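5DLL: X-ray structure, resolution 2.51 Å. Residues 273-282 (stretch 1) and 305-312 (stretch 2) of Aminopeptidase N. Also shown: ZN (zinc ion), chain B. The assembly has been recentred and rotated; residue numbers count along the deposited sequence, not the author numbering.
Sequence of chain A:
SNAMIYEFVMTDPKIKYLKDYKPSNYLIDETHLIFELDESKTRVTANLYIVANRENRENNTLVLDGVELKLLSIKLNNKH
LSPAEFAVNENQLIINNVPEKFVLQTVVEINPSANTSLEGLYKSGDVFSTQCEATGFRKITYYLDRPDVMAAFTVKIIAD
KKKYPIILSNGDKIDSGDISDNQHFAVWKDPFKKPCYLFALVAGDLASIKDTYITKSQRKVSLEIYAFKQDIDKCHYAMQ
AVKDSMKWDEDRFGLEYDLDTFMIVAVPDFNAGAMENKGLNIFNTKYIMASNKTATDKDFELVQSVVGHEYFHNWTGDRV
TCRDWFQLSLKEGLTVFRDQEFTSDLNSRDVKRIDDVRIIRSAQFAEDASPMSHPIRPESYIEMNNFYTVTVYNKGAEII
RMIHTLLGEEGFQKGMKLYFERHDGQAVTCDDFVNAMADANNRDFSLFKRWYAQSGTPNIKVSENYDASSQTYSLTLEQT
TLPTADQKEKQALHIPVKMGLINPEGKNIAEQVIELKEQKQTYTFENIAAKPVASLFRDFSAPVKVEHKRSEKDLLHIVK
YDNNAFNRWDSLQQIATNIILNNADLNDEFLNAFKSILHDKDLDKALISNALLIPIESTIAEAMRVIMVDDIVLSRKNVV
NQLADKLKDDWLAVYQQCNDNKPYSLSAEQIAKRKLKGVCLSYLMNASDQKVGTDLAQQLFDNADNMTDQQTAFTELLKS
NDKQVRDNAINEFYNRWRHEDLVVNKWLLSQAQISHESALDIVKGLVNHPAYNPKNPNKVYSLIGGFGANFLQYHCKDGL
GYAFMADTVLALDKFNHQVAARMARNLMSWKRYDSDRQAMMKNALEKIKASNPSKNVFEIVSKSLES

Stretch 1, residues 273-282: GAMENKGLNI
Stretch 2 305-312: SVVGHEYF

A glutamate on a helix can fill the space beside a strand hairpin without forming a single hydrogen bond to it, and aminopeptidase N offers a clear example. Residues 273-282 fold back on themselves. Gly273 has phi/psi 90/-57, where a CB would jam against the preceding carbonyl; Ala274 and Met275 are extended, near -150/145. Glu276 (-88/34) breaks the strand, and a type II turn from Asn277 to Leu280 follows, closed by Leu280 N to Asn277 O at 2.9 Å. Gly279, at 77/0, takes the positive phi that favours glycine. The returning strand pairs through Met275 N to Ile282 O (2.8 Å) and Ile282 N to Met275 O (3.2 Å). Residues 305-312 are helical, with bonds such as His309 N to Ser305 O (2.8 Å) and Tyr311 N to Val307 O (3.1 Å). The two backbones come nearest at Glu276 and Glu310, whose CA atoms lie 4.9 Å apart.

Glu310 dominates the 255 Å² interface. Its CB points toward the hairpin, and chi1 -58° (m), chi2 -55° (m) and chi3 -32° carry the carboxylate along the first strand. There OE2 lies 3.5 Å from Ala274 CB, whose CA-to-CB bond points toward the helix. OE1 stands 3.2 Å from Glu276 N, but the angle is too poor for a hydrogen bond. Glu276, with chi1 73° (p) and chi2 -106°, brings its OE1 to 3.5 Å from Glu310 OE1, a close approach of like charges; Glu276 OE2 is hydrogen-bonded elsewhere in the structure. Apolar packing is slight: Ala274 CB meets Val306 CG1 (chi1 t) at 4.4 Å. Buried Asn281 points toward the helix, while Met275 and Ile282 point away. One turn before Phe312, His309 (chi1 174°, chi2 104°) directs NE2 to zinc at 2.2 Å.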

ATOM      1  N   GLY A 273      10.658   1.380  -4.998  1.00 51.04           N
ATOM      2  CA  GLY A 273       9.919   0.122  -4.873  1.00 43.71           C
ATOM      3  C   GLY A 273       9.215  -0.177  -6.179  1.00 42.95           C
ATOM      4  O   GLY A 273       9.412  -1.236  -6.781  1.00 39.86           O
ATOM      5  N   ALA A 274       8.388   0.773  -6.611  1.00 39.10           N
ATOM      6  CA  ALA A 274       7.761   0.735  -7.922  1.00 37.39           C
ATOM      7  C   ALA A 274       7.484   2.161  -8.384  1.00 34.42           C
ATOM      8  O   ALA A 274       7.220   3.039  -7.562  1.00 34.81           O
ATOM      9  CB  ALA A 274       6.471  -0.066  -7.859  1.00 40.12           C
ATOM     10  N   MET A 275       7.554   2.401  -9.693  1.00 31.22           N
ATOM     11  CA  MET A 275       7.307   3.744 -10.219  1.00 32.12           C
ATOM     12  C   MET A 275       6.552   3.697 -11.539  1.00 30.71           C
ATOM     13  O   MET A 275       6.871   2.895 -12.412  1.00 28.47           O
ATOM     14  CB  MET A 275       8.622   4.521 -10.378  1.00 32.39           C
ATOM     15  CG  MET A 275       8.454   5.949 -10.900  1.00 32.73           C
ATOM     16  SD  MET A 275       7.526   7.051  -9.803  1.00 35.48           S
ATOM     17  CE  MET A 275       6.744   8.155 -10.985  1.00 32.47           C
ATOM     18  N   GLU A 276       5.580   4.599 -11.683  1.00 31.90           N
ATOM     19  CA  GLU A 276       4.620   4.547 -12.782  1.00 32.93           C
ATOM     20  C   GLU A 276       5.067   5.276 -14.048  1.00 34.18           C
ATOM     21  O   GLU A 276       4.229   5.832 -14.765  1.00 39.63           O
ATOM     22  CB  GLU A 276       3.269   5.125 -12.330  1.00 34.57           C
ATOM     23  CG  GLU A 276       3.224   6.642 -12.166  1.00 36.22           C
ATOM     24  CD  GLU A 276       3.222   7.116 -10.728  1.00 38.64           C
ATOM     25  OE1 GLU A 276       3.661   6.357  -9.831  1.00 32.71           O
ATOM     26  OE2 GLU A 276       2.781   8.271 -10.513  1.00 39.09           O
ATOM     27  N   ASN A 277       6.362   5.269 -14.349  1.00 31.23           N
ATOM     28  CA  ASN A 277       6.856   6.056 -15.481  1.00 34.03           C
ATOM     29  C   ASN A 277       6.105   5.645 -16.743  1.00 32.99           C
ATOM     30  O   ASN A 277       5.940   4.456 -17.004  1.00 34.93           O
ATOM     31  CB  ASN A 277       8.368   5.895 -15.674  1.00 34.06           C
ATOM     32  CG  ASN A 277       9.156   6.195 -14.418  1.00 32.81           C
ATOM     33  OD1 ASN A 277       9.896   5.345 -13.929  1.00 33.76           O
ATOM     34  ND2 ASN A 277       9.005   7.404 -13.890  1.00 36.37           N
ATOM     35  N   LYS A 278       5.637   6.634 -17.501  1.00 31.66           N
ATOM     36  CA  LYS A 278       4.734   6.399 -18.624  1.00 33.36           C
ATOM     37  C   LYS A 278       5.340   5.445 -19.659  1.00 34.01           C
ATOM     38  O   LYS A 278       6.367   5.742 -20.264  1.00 34.98           O
ATOM     39  CB  LYS A 278       4.350   7.735 -19.267  1.00 39.15           C
ATOM     40  CG  LYS A 278       3.483   7.656 -20.519  1.00 45.86           C
ATOM     41  CD  LYS A 278       2.129   7.015 -20.262  1.00 49.36           C
ATOM     42  CE  LYS A 278       1.170   7.249 -21.427  1.00 49.24           C
ATOM     43  NZ  LYS A 278       0.452   8.549 -21.296  1.00 57.84           N
ATOM     44  N   GLY A 279       4.703   4.285 -19.825  1.00 37.91           N
ATOM     45  CA  GLY A 279       5.125   3.283 -20.805  1.00 38.96           C
ATOM     46  C   GLY A 279       6.331   2.462 -20.377  1.00 39.96           C
ATOM     47  O   GLY A 279       6.772   1.563 -21.096  1.00 39.16           O
ATOM     48  N   LEU A 280       6.850   2.753 -19.190  1.00 39.16           N
ATOM     49  CA  LEU A 280       8.149   2.247 -18.766  1.00 36.53           C
ATOM     50  C   LEU A 280       8.172   2.225 -17.246  1.00 35.19           C
ATOM     51  O   LEU A 280       8.818   3.039 -16.598  1.00 33.32           O
ATOM     52  CB  LEU A 280       9.272   3.130 -19.333  1.00 32.98           C
ATOM     53  CG  LEU A 280      10.725   2.742 -19.028  1.00 31.47           C
ATOM     54  CD1 LEU A 280      10.994   1.264 -19.255  1.00 31.58           C
ATOM     55  CD2 LEU A 280      11.670   3.583 -19.865  1.00 33.61           C
ATOM     56  N   ASN A 281       7.417   1.300 -16.678  1.00 36.49           N
ATOM     57  CA  ASN A 281       7.363   1.171 -15.238  1.00 35.48           C
ATOM     58  C   ASN A 281       8.660   0.536 -14.773  1.00 35.50           C
ATOM     59  O   ASN A 281       9.268  -0.253 -15.501  1.00 35.34           O
ATOM     60  CB  ASN A 281       6.154   0.335 -14.820  1.00 37.93           C
ATOM     61  CG  ASN A 281       4.830   1.006 -15.155  1.00 37.94           C
ATOM     62  OD1 ASN A 281       4.789   2.135 -15.656  1.00 47.64           O
ATOM     63  ND2 ASN A 281       3.734   0.313 -14.870  1.00 40.77           N
ATOM     64  N   ILE A 282       9.102   0.915 -13.580  1.00 36.05           N
ATOM     65  CA  ILE A 282      10.341   0.400 -13.014  1.00 33.35           C
ATOM     66  C   ILE A 282      10.016  -0.111 -11.626  1.00 32.63           C
ATOM     67  O   ILE A 282       9.290   0.539 -10.871  1.00 30.09           O
ATOM     68  CB  ILE A 282      11.447   1.481 -12.961  1.00 36.91           C
ATOM     69  CG1 ILE A 282      11.694   2.055 -14.364  1.00 36.57           C
ATOM     70  CG2 ILE A 282      12.750   0.907 -12.407  1.00 36.46           C
ATOM     71  CD1 ILE A 282      12.881   2.995 -14.461  1.00 36.76           C
ATOM     72  N   SER A 305      -1.052  -7.111  -7.546  1.00 40.14           N
ATOM     73  CA  SER A 305      -1.483  -5.801  -7.027  1.00 39.89           C
ATOM     74  C   SER A 305      -0.504  -4.680  -7.362  1.00 39.48           C
ATOM     75  O   SER A 305      -0.906  -3.568  -7.728  1.00 38.72           O
ATOM     76  CB  SER A 305      -1.634  -5.876  -5.502  1.00 40.12           C
ATOM     77  OG  SER A 305      -1.871  -4.597  -4.945  1.00 37.62           O
ATOM     78  N   VAL A 306       0.778  -4.987  -7.199  1.00 38.21           N
ATOM     79  CA  VAL A 306       1.864  -4.056  -7.487  1.00 41.01           C
ATOM     80  C   VAL A 306       1.860  -3.666  -8.969  1.00 40.62           C
ATOM     81  O   VAL A 306       1.811  -2.482  -9.312  1.00 40.77           O
ATOM     82  CB  VAL A 306       3.223  -4.684  -7.091  1.00 41.35           C
ATOM     83  CG1 VAL A 306       4.391  -3.936  -7.713  1.00 45.83           C
ATOM     84  CG2 VAL A 306       3.362  -4.739  -5.575  1.00 40.70           C
ATOM     85  N   VAL A 307       1.903  -4.673  -9.837  1.00 36.07           N
ATOM     86  CA  VAL A 307       1.894  -4.452 -11.279  1.00 35.08           C
ATOM     87  C   VAL A 307       0.611  -3.723 -11.669  1.00 36.31           C
ATOM     88  O   VAL A 307       0.639  -2.768 -12.450  1.00 36.98           O
ATOM     89  CB  VAL A 307       2.000  -5.784 -12.062  1.00 37.40           C
ATOM     90  CG1 VAL A 307       1.774  -5.567 -13.554  1.00 38.10           C
ATOM     91  CG2 VAL A 307       3.352  -6.449 -11.823  1.00 36.58           C
ATOM     92  N   GLY A 308      -0.512  -4.186 -11.124  1.00 35.62           N
ATOM     93  CA  GLY A 308      -1.799  -3.552 -11.357  1.00 33.23           C
ATOM     94  C   GLY A 308      -1.747  -2.066 -11.070  1.00 34.03           C
ATOM     95  O   GLY A 308      -1.987  -1.246 -11.959  1.00 30.41           O
ATOM     96  N   HIS A 309      -1.405  -1.730  -9.830  1.00 33.44           N
ATOM     97  CA  HIS A 309      -1.412  -0.350  -9.360  1.00 32.39           C
ATOM     98  C   HIS A 309      -0.665   0.589 -10.299  1.00 33.19           C
ATOM     99  O   HIS A 309      -1.157   1.663 -10.637  1.00 34.07           O
ATOM    100  CB  HIS A 309      -0.799  -0.277  -7.963  1.00 32.45           C
ATOM    101  CG  HIS A 309      -0.635   1.118  -7.447  1.00 32.16           C
ATOM    102  ND1 HIS A 309      -1.472   1.665  -6.500  1.00 36.54           N
ATOM    103  CD2 HIS A 309       0.272   2.076  -7.745  1.00 33.42           C
ATOM    104  CE1 HIS A 309      -1.088   2.901  -6.236  1.00 35.85           C
ATOM    105  NE2 HIS A 309      -0.033   3.176  -6.981  1.00 36.67           N
ATOM    106  N   GLU A 310       0.530   0.186 -10.712  1.00 35.30           N
ATOM    107  CA  GLU A 310       1.353   1.038 -11.557  1.00 37.43           C
ATOM    108  C   GLU A 310       0.766   1.160 -12.963  1.00 36.70           C
ATOM    109  O   GLU A 310       0.842   2.235 -13.564  1.00 38.55           O
ATOM    110  CB  GLU A 310       2.807   0.540 -11.608  1.00 42.49           C
ATOM    111  CG  GLU A 310       3.519   0.447 -10.254  1.00 47.95           C
ATOM    112  CD  GLU A 310       3.513   1.741  -9.443  1.00 51.10           C
ATOM    113  OE1 GLU A 310       3.537   2.839 -10.037  1.00 51.12           O
ATOM    114  OE2 GLU A 310       3.494   1.661  -8.193  1.00 55.76           O
ATOM    115  N   TYR A 311       0.174   0.083 -13.489  1.00 34.74           N
ATOM    116  CA  TYR A 311      -0.483   0.152 -14.801  1.00 36.46           C
ATOM    117  C   TYR A 311      -1.672   1.125 -14.776  1.00 36.19           C
ATOM    118  O   TYR A 311      -1.915   1.853 -15.747  1.00 36.91           O
ATOM    119  CB  TYR A 311      -0.937  -1.234 -15.307  1.00 42.39           C
ATOM    120  CG  TYR A 311      -1.750  -1.141 -16.591  1.00 41.55           C
ATOM    121  CD1 TYR A 311      -1.125  -0.969 -17.824  1.00 42.85           C
ATOM    122  CD2 TYR A 311      -3.149  -1.170 -16.564  1.00 42.78           C
ATOM    123  CE1 TYR A 311      -1.864  -0.849 -18.996  1.00 48.28           C
ATOM    124  CE2 TYR A 311      -3.894  -1.048 -17.728  1.00 42.36           C
ATOM    125  CZ  TYR A 311      -3.249  -0.889 -18.942  1.00 44.92           C
ATOM    126  OH  TYR A 311      -3.979  -0.772 -20.103  1.00 47.04           O
ATOM    127  N   PHE A 312      -2.399   1.146 -13.663  1.00 36.48           N
ATOM    128  CA  PHE A 312      -3.595   1.981 -13.541  1.00 33.97           C
ATOM    129  C   PHE A 312      -3.259   3.471 -13.525  1.00 34.25           C
ATOM    130  O   PHE A 312      -4.062   4.285 -13.976  1.00 34.30           O
ATOM    131  CB  PHE A 312      -4.425   1.561 -12.318  1.00 32.36           C
ATOM    132  CG  PHE A 312      -4.805   0.098 -12.320  1.00 32.72           C
ATOM    133  CD1 PHE A 312      -5.138  -0.555 -13.508  1.00 32.37           C
ATOM    134  CD2 PHE A 312      -4.822  -0.632 -11.142  1.00 31.49           C
ATOM    135  CE1 PHE A 312      -5.466  -1.894 -13.520  1.00 31.01           C
ATOM    136  CE2 PHE A 312      -5.155  -1.976 -11.148  1.00 31.44           C
ATOM    137  CZ  PHE A 312      -5.478  -2.605 -12.338  1.00 32.27           C
TER
HETATM  138 ZN    ZN B 901       1.078   5.025  -7.042  1.00 40.06          ZN